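Local coordinates for papain-like protease (Human betacoronavirus 2c EMC/2012, PDB 4RNA), which is a cysteine protease of the papain-like clan that probably cleaves the viral polyprotein and, as in its relatives, removes ubiquitin-like modifiers from host proteins, at residues A185-W189 against K207-Y211; L220-M224 against H235-H241. The contacts are given in a common frame with arbitrary orientation. Where two conformers were deposited one is given. Residue numbers count along the deposited sequence, not the author numbering.

Interaction 1. Residues A185-W189 against K207-Y211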
ATOM      1  N   ALA A 185       7.702  26.123  -1.788  1.00 38.15           N
ATOM      2  CA  ALA A 185       9.011  25.485  -1.954  1.00 40.72           C
ATOM      3  C   ALA A 185       9.192  25.281  -3.421  1.00 40.28           C
ATOM      4  O   ALA A 185       8.210  25.177  -4.166  1.00 36.91           O
ATOM      5  CB  ALA A 185       9.076  24.164  -1.208  1.00 32.58           C
ATOM      6  N   ARG A 186      10.436  25.227  -3.863  1.00 39.46           N
ATOM      7  CA  ARG A 186      10.637  25.158  -5.282  1.00 38.70           C
ATOM      8  C   ARG A 186      11.936  24.458  -5.564  1.00 38.50           C
ATOM      9  O   ARG A 186      12.910  24.673  -4.850  1.00 36.24           O
ATOM     10  CB  ARG A 186      10.667  26.572  -5.789  1.00 41.25           C
ATOM     11  CG  ARG A 186      10.669  26.720  -7.283  1.00 46.71           C
ATOM     12  CD  ARG A 186      10.890  28.187  -7.581  1.00 50.44           C
ATOM     13  NE  ARG A 186      10.929  28.357  -9.018  1.00 62.59           N
ATOM     14  CZ  ARG A 186       9.875  28.197  -9.824  1.00 63.62           C
ATOM     15  NH1 ARG A 186       8.666  27.889  -9.340  1.00 62.69           N
ATOM     16  NH2 ARG A 186      10.035  28.351 -11.133  1.00 69.90           N
ATOM     17  N   MET A 187      11.950  23.644  -6.626  1.00 37.79           N
ATOM     18  CA  MET A 187      13.154  22.909  -7.010  1.00 39.53           C
ATOM     19  C   MET A 187      13.246  22.980  -8.553  1.00 37.37           C
ATOM     20  O   MET A 187      12.288  22.568  -9.230  1.00 37.68           O
ATOM     21  CB  MET A 187      13.037  21.478  -6.508  1.00 40.53           C
ATOM     22  CG  MET A 187      14.332  20.697  -6.496  1.00 47.00           C
ATOM     23  SD  MET A 187      13.975  18.966  -6.064  1.00 43.57           S
ATOM     24  CE  MET A 187      12.865  18.562  -7.365  1.00 55.44           C
ATOM     25  N   VAL A 188      14.341  23.551  -9.096  1.00 35.92           N
ATOM     26  CA  VAL A 188      14.492  23.627 -10.575  1.00 35.18           C
ATOM     27  C   VAL A 188      15.701  22.816 -11.045  1.00 34.67           C
ATOM     28  O   VAL A 188      16.820  23.147 -10.705  1.00 36.76           O
ATOM     29  CB  VAL A 188      14.581  25.073 -11.073  1.00 36.80           C
ATOM     30  CG1 VAL A 188      14.487  25.120 -12.593  1.00 40.98           C
ATOM     31  CG2 VAL A 188      13.486  25.930 -10.447  1.00 38.86           C
ATOM     32  N   TRP A 189      15.432  21.753 -11.814  1.00 31.86           N
ATOM     33  CA  TRP A 189      16.424  20.965 -12.528  1.00 38.87           C
ATOM     34  C   TRP A 189      16.583  21.485 -13.925  1.00 42.77           C
ATOM     35  O   TRP A 189      15.609  21.855 -14.584  1.00 43.28           O
ATOM     36  CB  TRP A 189      16.014  19.485 -12.591  1.00 40.78           C
ATOM     37  CG  TRP A 189      16.016  18.849 -11.233  1.00 40.70           C
ATOM     38  CD1 TRP A 189      14.947  18.731 -10.367  1.00 41.25           C
ATOM     39  CD2 TRP A 189      17.161  18.239 -10.532  1.00 39.43           C
ATOM     40  NE1 TRP A 189      15.333  18.119  -9.198  1.00 42.24           N
ATOM     41  CE2 TRP A 189      16.643  17.775  -9.244  1.00 41.14           C
ATOM     42  CE3 TRP A 189      18.512  18.037 -10.837  1.00 39.36           C
ATOM     43  CZ2 TRP A 189      17.449  17.129  -8.310  1.00 38.34           C
ATOM     44  CZ3 TRP A 189      19.323  17.399  -9.877  1.00 40.72           C
ATOM     45  CH2 TRP A 189      18.790  16.972  -8.637  1.00 41.52           C
ATOM     46  N   LYS A 207       6.912  18.112  -3.003  1.00 33.51           N
ATOM     47  CA  LYS A 207       7.744  17.474  -4.029  1.00 39.53           C
ATOM     48  C   LYS A 207       9.141  18.067  -4.162  1.00 37.82           C
ATOM     49  O   LYS A 207      10.104  17.323  -4.422  1.00 39.56           O
ATOM     50  CB  LYS A 207       7.050  17.443  -5.404  1.00 45.69           C
ATOM     51  CG  LYS A 207       5.809  16.551  -5.390  1.00 56.87           C
ATOM     52  CD  LYS A 207       5.347  16.144  -6.787  1.00 71.07           C
ATOM     53  CE  LYS A 207       4.692  17.293  -7.565  1.00 80.03           C
ATOM     54  NZ  LYS A 207       3.303  17.669  -7.142  1.00 87.70           N
ATOM     55  N   ALA A 208       9.250  19.387  -3.973  1.00 30.77           N
ATOM     56  CA  ALA A 208      10.538  20.090  -3.909  1.00 30.12           C
ATOM     57  C   ALA A 208      11.375  19.764  -2.629  1.00 34.97           C
ATOM     58  O   ALA A 208      12.512  20.154  -2.549  1.00 35.64           O
ATOM     59  CB  ALA A 208      10.325  21.614  -4.042  1.00 33.76           C
ATOM     60  N   CYS A 209      10.822  19.008  -1.668  1.00 33.08           N
ATOM     61  CA  CYS A 209      11.478  18.874  -0.389  1.00 27.85           C
ATOM     62  C   CYS A 209      11.926  17.490  -0.134  1.00 30.77           C
ATOM     63  O   CYS A 209      12.406  17.279   0.968  1.00 31.12           O
ATOM     64  CB  CYS A 209      10.613  19.276   0.824  1.00 32.09           C
ATOM     65  SG  CYS A 209       9.854  20.915   0.755  1.00 36.16           S
ATOM     66  N   CYS A 210      11.648  16.571  -1.057  1.00 25.78           N
ATOM     67  CA  CYS A 210      12.047  15.132  -0.863  1.00 28.78           C
ATOM     68  C   CYS A 210      12.779  14.681  -2.111  1.00 34.87           C
ATOM     69  O   CYS A 210      12.364  15.028  -3.244  1.00 38.11           O
ATOM     70  CB  CYS A 210      10.805  14.220  -0.688  1.00 28.25           C
ATOM     71  SG  CYS A 210       9.764  14.811   0.656  1.00 38.62           S
ATOM     72  N   TYR A 211      13.820  13.855  -1.966  1.00 29.14           N
ATOM     73  CA  TYR A 211      14.493  13.380  -3.142  1.00 28.73           C
ATOM     74  C   TYR A 211      15.040  12.037  -2.797  1.00 34.31           C
ATOM     75  O   TYR A 211      15.560  11.904  -1.729  1.00 27.03           O
ATOM     76  CB  TYR A 211      15.622  14.351  -3.518  1.00 34.02           C
ATOM     77  CG  TYR A 211      16.303  13.953  -4.813  1.00 36.82           C
ATOM     78  CD1 TYR A 211      17.382  13.065  -4.823  1.00 31.70           C
ATOM     79  CD2 TYR A 211      15.823  14.416  -6.069  1.00 36.80           C
ATOM     80  CE1 TYR A 211      17.996  12.690  -6.037  1.00 35.12           C
ATOM     81  CE2 TYR A 211      16.434  14.026  -7.259  1.00 38.45           C
ATOM     82  CZ  TYR A 211      17.523  13.185  -7.238  1.00 39.13           C
ATOM     83  OH  TYR A 211      18.125  12.809  -8.421  1.00 41.49           O
TER

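Interaction 2. Residues L220-M224 against H235-H241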
ATOM      1  N   LEU A 220      23.398  16.162  -4.272  1.00 29.96           N
ATOM      2  CA  LEU A 220      22.167  16.600  -4.913  1.00 35.48           C
ATOM      3  C   LEU A 220      22.441  17.646  -5.944  1.00 32.43           C
ATOM      4  O   LEU A 220      21.737  17.712  -6.983  1.00 31.34           O
ATOM      5  CB  LEU A 220      21.167  17.166  -3.901  1.00 32.69           C
ATOM      6  CG  LEU A 220      19.827  17.567  -4.425  1.00 31.61           C
ATOM      7  CD1 LEU A 220      18.931  16.379  -4.848  1.00 30.82           C
ATOM      8  CD2 LEU A 220      19.143  18.515  -3.426  1.00 35.51           C
ATOM      9  N   ARG A 221      23.426  18.488  -5.652  1.00 32.63           N
ATOM     10  CA  ARG A 221      23.684  19.697  -6.461  1.00 34.41           C
ATOM     11  C   ARG A 221      24.738  19.454  -7.560  1.00 36.95           C
ATOM     12  O   ARG A 221      25.042  20.321  -8.389  1.00 33.96           O
ATOM     13  CB  ARG A 221      24.159  20.818  -5.519  1.00 32.88           C
ATOM     14  CG  ARG A 221      23.057  21.396  -4.641  1.00 32.82           C
ATOM     15  CD  ARG A 221      23.719  22.308  -3.609  1.00 41.44           C
ATOM     16  NE  ARG A 221      22.720  22.968  -2.755  1.00 43.89           N
ATOM     17  CZ  ARG A 221      22.963  23.946  -1.875  1.00 45.63           C
ATOM     18  NH1 ARG A 221      24.184  24.433  -1.737  1.00 41.34           N
ATOM     19  NH2 ARG A 221      21.975  24.440  -1.136  1.00 36.14           N
ATOM     20  N   ALA A 222      25.340  18.290  -7.531  1.00 32.27           N
ATOM     21  CA  ALA A 222      26.419  17.988  -8.506  1.00 35.93           C
ATOM     22  C   ALA A 222      25.871  17.856  -9.945  1.00 29.89           C
ATOM     23  O   ALA A 222      24.705  17.524 -10.150  1.00 31.40           O
ATOM     24  CB  ALA A 222      27.158  16.692  -8.126  1.00 34.16           C
ATOM     25  N   ARG A 223      26.768  17.992 -10.917  1.00 31.58           N
ATOM     26  CA  ARG A 223      26.419  17.883 -12.331  1.00 36.03           C
ATOM     27  C   ARG A 223      26.506  16.407 -12.735  1.00 37.17           C
ATOM     28  O   ARG A 223      27.460  15.725 -12.379  1.00 36.57           O
ATOM     29  CB  ARG A 223      27.370  18.741 -13.202  1.00 38.24           C
ATOM     30  CG  ARG A 223      26.988  18.780 -14.696  1.00 43.91           C
ATOM     31  CD  ARG A 223      27.948  19.629 -15.570  1.00 40.11           C
ATOM     32  NE  ARG A 223      29.269  19.000 -15.698  1.00 48.33           N
ATOM     33  CZ  ARG A 223      30.412  19.536 -15.264  1.00 49.33           C
ATOM     34  NH1 ARG A 223      30.416  20.748 -14.715  1.00 46.36           N
ATOM     35  NH2 ARG A 223      31.549  18.886 -15.412  1.00 44.35           N
ATOM     36  N   MET A 224      25.479  15.905 -13.430  1.00 33.67           N
ATOM     37  CA  MET A 224      25.586  14.578 -14.064  1.00 38.40           C
ATOM     38  C   MET A 224      25.595  14.765 -15.557  1.00 33.75           C
ATOM     39  O   MET A 224      24.893  15.675 -16.110  1.00 39.30           O
ATOM     40  CB  MET A 224      24.420  13.633 -13.695  1.00 40.78           C
ATOM     41  CG  MET A 224      24.466  12.302 -14.469  1.00 48.64           C
ATOM     42  SD  MET A 224      23.062  11.190 -14.218  1.00 70.78           S
ATOM     43  CE  MET A 224      21.737  12.171 -14.938  1.00 46.36           C
ATOM     44  N   HIS A 235      23.810  17.104 -19.982  1.00 34.30           N
ATOM     45  CA  HIS A 235      24.007  17.244 -18.533  1.00 32.05           C
ATOM     46  C   HIS A 235      22.724  17.437 -17.753  1.00 31.50           C
ATOM     47  O   HIS A 235      21.727  17.922 -18.269  1.00 31.33           O
ATOM     48  CB  HIS A 235      24.862  18.486 -18.259  1.00 31.10           C
ATOM     49  CG  HIS A 235      26.110  18.536 -19.066  1.00 31.56           C
ATOM     50  ND1 HIS A 235      27.218  17.828 -18.720  1.00 30.24           N
ATOM     51  CD2 HIS A 235      26.402  19.188 -20.257  1.00 30.26           C
ATOM     52  CE1 HIS A 235      28.214  18.052 -19.624  1.00 30.24           C
ATOM     53  NE2 HIS A 235      27.706  18.864 -20.595  1.00 33.37           N
ATOM     54  N   ARG A 236      22.717  17.082 -16.487  1.00 32.47           N
ATOM     55  CA  ARG A 236      21.566  17.336 -15.611  0.54 34.98           C
ATOM     56  C   ARG A 236      22.100  18.004 -14.340  1.00 33.67           C
ATOM     57  O   ARG A 236      23.040  17.441 -13.695  1.00 28.43           O
ATOM     58  CB  ARG A 236      20.889  15.974 -15.287  0.54 37.59           C
ATOM     59  CG  ARG A 236      19.969  15.903 -14.070  0.54 37.88           C
ATOM     60  CD  ARG A 236      19.078  14.645 -14.129  0.54 42.44           C
ATOM     61  NE  ARG A 236      18.105  14.559 -13.031  0.54 35.80           N
ATOM     62  CZ  ARG A 236      16.905  15.131 -13.025  0.54 35.85           C
ATOM     63  NH1 ARG A 236      16.463  15.829 -14.080  0.54 34.79           N
ATOM     64  NH2 ARG A 236      16.121  14.979 -11.961  0.54 32.51           N
ATOM     65  N   GLN A 237      21.529  19.122 -13.957  1.00 33.19           N
ATOM     66  CA  GLN A 237      21.981  19.755 -12.719  1.00 32.35           C
ATOM     67  C   GLN A 237      20.896  20.518 -12.018  1.00 34.16           C
ATOM     68  O   GLN A 237      20.080  21.181 -12.666  1.00 32.89           O
ATOM     69  CB  GLN A 237      23.223  20.662 -12.996  1.00 29.94           C
ATOM     70  CG  GLN A 237      23.831  21.326 -11.780  1.00 33.42           C
ATOM     71  CD  GLN A 237      25.141  22.026 -12.110  1.00 39.37           C
ATOM     72  OE1 GLN A 237      25.889  21.614 -13.020  1.00 36.05           O
ATOM     73  NE2 GLN A 237      25.397  23.118 -11.399  1.00 44.67           N
ATOM     74  N   LEU A 238      20.880  20.443 -10.677  1.00 32.61           N
ATOM     75  CA  LEU A 238      20.028  21.337  -9.875  1.00 37.06           C
ATOM     76  C   LEU A 238      20.455  22.860  -9.950  1.00 34.61           C
ATOM     77  O   LEU A 238      21.573  23.225  -9.619  1.00 34.97           O
ATOM     78  CB  LEU A 238      20.013  20.825  -8.417  1.00 32.91           C
ATOM     79  CG  LEU A 238      19.074  21.571  -7.450  1.00 32.18           C
ATOM     80  CD1 LEU A 238      17.570  21.504  -7.836  1.00 35.95           C
ATOM     81  CD2 LEU A 238      19.339  21.027  -6.037  1.00 31.39           C
ATOM     82  N   VAL A 239      19.585  23.739 -10.450  1.00 38.19           N
ATOM     83  CA  VAL A 239      19.992  25.134 -10.568  1.00 35.81           C
ATOM     84  C   VAL A 239      19.290  26.093  -9.564  1.00 38.10           C
ATOM     85  O   VAL A 239      19.799  27.198  -9.251  1.00 34.63           O
ATOM     86  CB  VAL A 239      19.835  25.651 -12.011  1.00 37.07           C
ATOM     87  CG1 VAL A 239      20.892  24.961 -12.906  1.00 37.21           C
ATOM     88  CG2 VAL A 239      18.411  25.413 -12.506  1.00 37.65           C
ATOM     89  N   GLU A 240      18.157  25.666  -9.020  1.00 32.48           N
ATOM     90  CA  GLU A 240      17.530  26.501  -7.982  1.00 37.08           C
ATOM     91  C   GLU A 240      16.792  25.620  -6.987  1.00 39.34           C
ATOM     92  O   GLU A 240      16.185  24.613  -7.351  1.00 35.28           O
ATOM     93  CB  GLU A 240      16.585  27.523  -8.604  1.00 39.18           C
ATOM     94  CG  GLU A 240      16.304  28.693  -7.695  1.00 53.36           C
ATOM     95  CD  GLU A 240      14.828  29.019  -7.654  1.00 71.01           C
ATOM     96  OE1 GLU A 240      14.184  28.796  -6.594  1.00 83.69           O
ATOM     97  OE2 GLU A 240      14.298  29.462  -8.696  1.00 71.21           O
ATOM     98  N   HIS A 241      16.869  26.001  -5.723  1.00 41.35           N
ATOM     99  CA  HIS A 241      16.284  25.201  -4.661  1.00 35.35           C
ATOM    100  C   HIS A 241      15.877  26.065  -3.499  1.00 36.27           C
ATOM    101  O   HIS A 241      16.707  26.678  -2.844  1.00 35.34           O
ATOM    102  CB  HIS A 241      17.244  24.108  -4.229  1.00 36.47           C
ATOM    103  CG  HIS A 241      16.553  22.908  -3.675  1.00 33.20           C
ATOM    104  ND1 HIS A 241      17.217  21.871  -3.087  1.00 34.88           N
ATOM    105  CD2 HIS A 241      15.196  22.579  -3.643  1.00 34.16           C
ATOM    106  CE1 HIS A 241      16.318  20.918  -2.726  1.00 34.28           C
ATOM    107  NE2 HIS A 241      15.085  21.361  -3.042  1.00 31.16           N
TER
HETATM  108  O   HOH W   1      22.295  18.762  -9.519  1.00 36.43           O
HETATM  109  O   HOH W   2      23.943  22.612  -8.635  1.00 34.60           O
HETATM  110  O   HOH W   3      20.003  22.096  -2.247  1.00 37.00           O

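Interaction 1. Residues A185-W189 against K207-Y211
This is a buried side-chain packing contact, without a cross-segment hydrogen bond, at the base of the zinc-bearing fingers subdomain, where the start of strand 186-193 lies against the short 3-10 turn and strand that lead toward the palm. At its centre the methyl of Ala208 settles on the strand backbone: Ala208 CB is 3.6 Å from Arg186 C and 3.7 Å from both Met187 N and Met187 CB. With only a methyl between them, the backbones come close, Met187 CA and Ala208 CA being 4.9 Å apart. Ala185, equally small, brings its CB to 4.0 Å from Ala208 CB and 3.9 Å from Cys209 SG. Alternation along the extended strand sends Met187 and Trp189 to the same side, where a weak hydrogen bond joins Trp189 NE1 to Met187 SD at 3.5 Å. The indole then reaches Tyr211, with Trp189 CZ2 3.4 Å from Tyr211 CE2; the rings meet obliquely, their planes at 31°. Tyr211 OH also forms a weak hydrogen bond with Asn61 ND2 of the second subunit. Around the contact, Met187 pairs through its backbone with Leu203 of strand 197-204, Val188 pairs with strand 233-242, and Tyr211 touches Leu248 of strand 245-250.

Interaction 2. Residues L220-M224 against H235-H241
Water stands in for direct backbone pairing where the chain leaves helix 217-221 and runs beside strand 233-242 for several residues before joining it as an antiparallel partner in the zinc-binding fingers subdomain. Water 1 donates to Leu220 O and Ala222 O, both at 2.8 Å, and accepts from Leu238 N at 2.5 Å; water 2 donates to Arg221 O and Leu238 O, each 2.6 Å away, and accepts from Gln237 NE2 at 3.2 Å. The helix end thus gains partners for its carbonyls, and the long side chain of Gln237, ending in an amide, suits this wet, partly exposed side. Leu220, on the buried side, packs its CD2 3.6 Å from Leu238 CD2 and 3.8 Å from His241 CE1. Arg221 extends outward, and water 3 joins Arg221 NE to His241 ND1, 2.9 Å from each, while His241 NE2 bonds to Ala208 O. The terminal methyl of Met224 rests against the aliphatic part of Arg236, with Met224 CE 3.7 Å from Arg236 CD, while Arg236 NH1 forms a salt bridge with Glu191. Direct pairing comes only at Met224 and Arg236, a hydrogen-bonded pair: Met224 N donates to Arg236 O at 2.9 Å, Arg236 N to Met224 O at 2.6 Å, and His235 CA makes a CA-H...O contact with that same Met224 O at 3.0 Å.

Strands 186-193 and 233-242, neighbours in one antiparallel sheet, bring the two contacts together. Val188 N lies 2.8 Å from Glu240 O and Val188 O 2.8 Å from Val239 N, probable hydrogen bonds at a classic beta bulge formed by Val239 and Glu240. Interaction 1 is the more buried and mostly apolar, built from small residues and rings close to the palm; interaction 2 lies further from the chain's centre and mixes backbone bonds, bridging waters and arginines at a partly exposed surface. Their side chains also meet: Leu238 and His241 touch Met187, and Arg236 makes a cation-pi contact with Trp189.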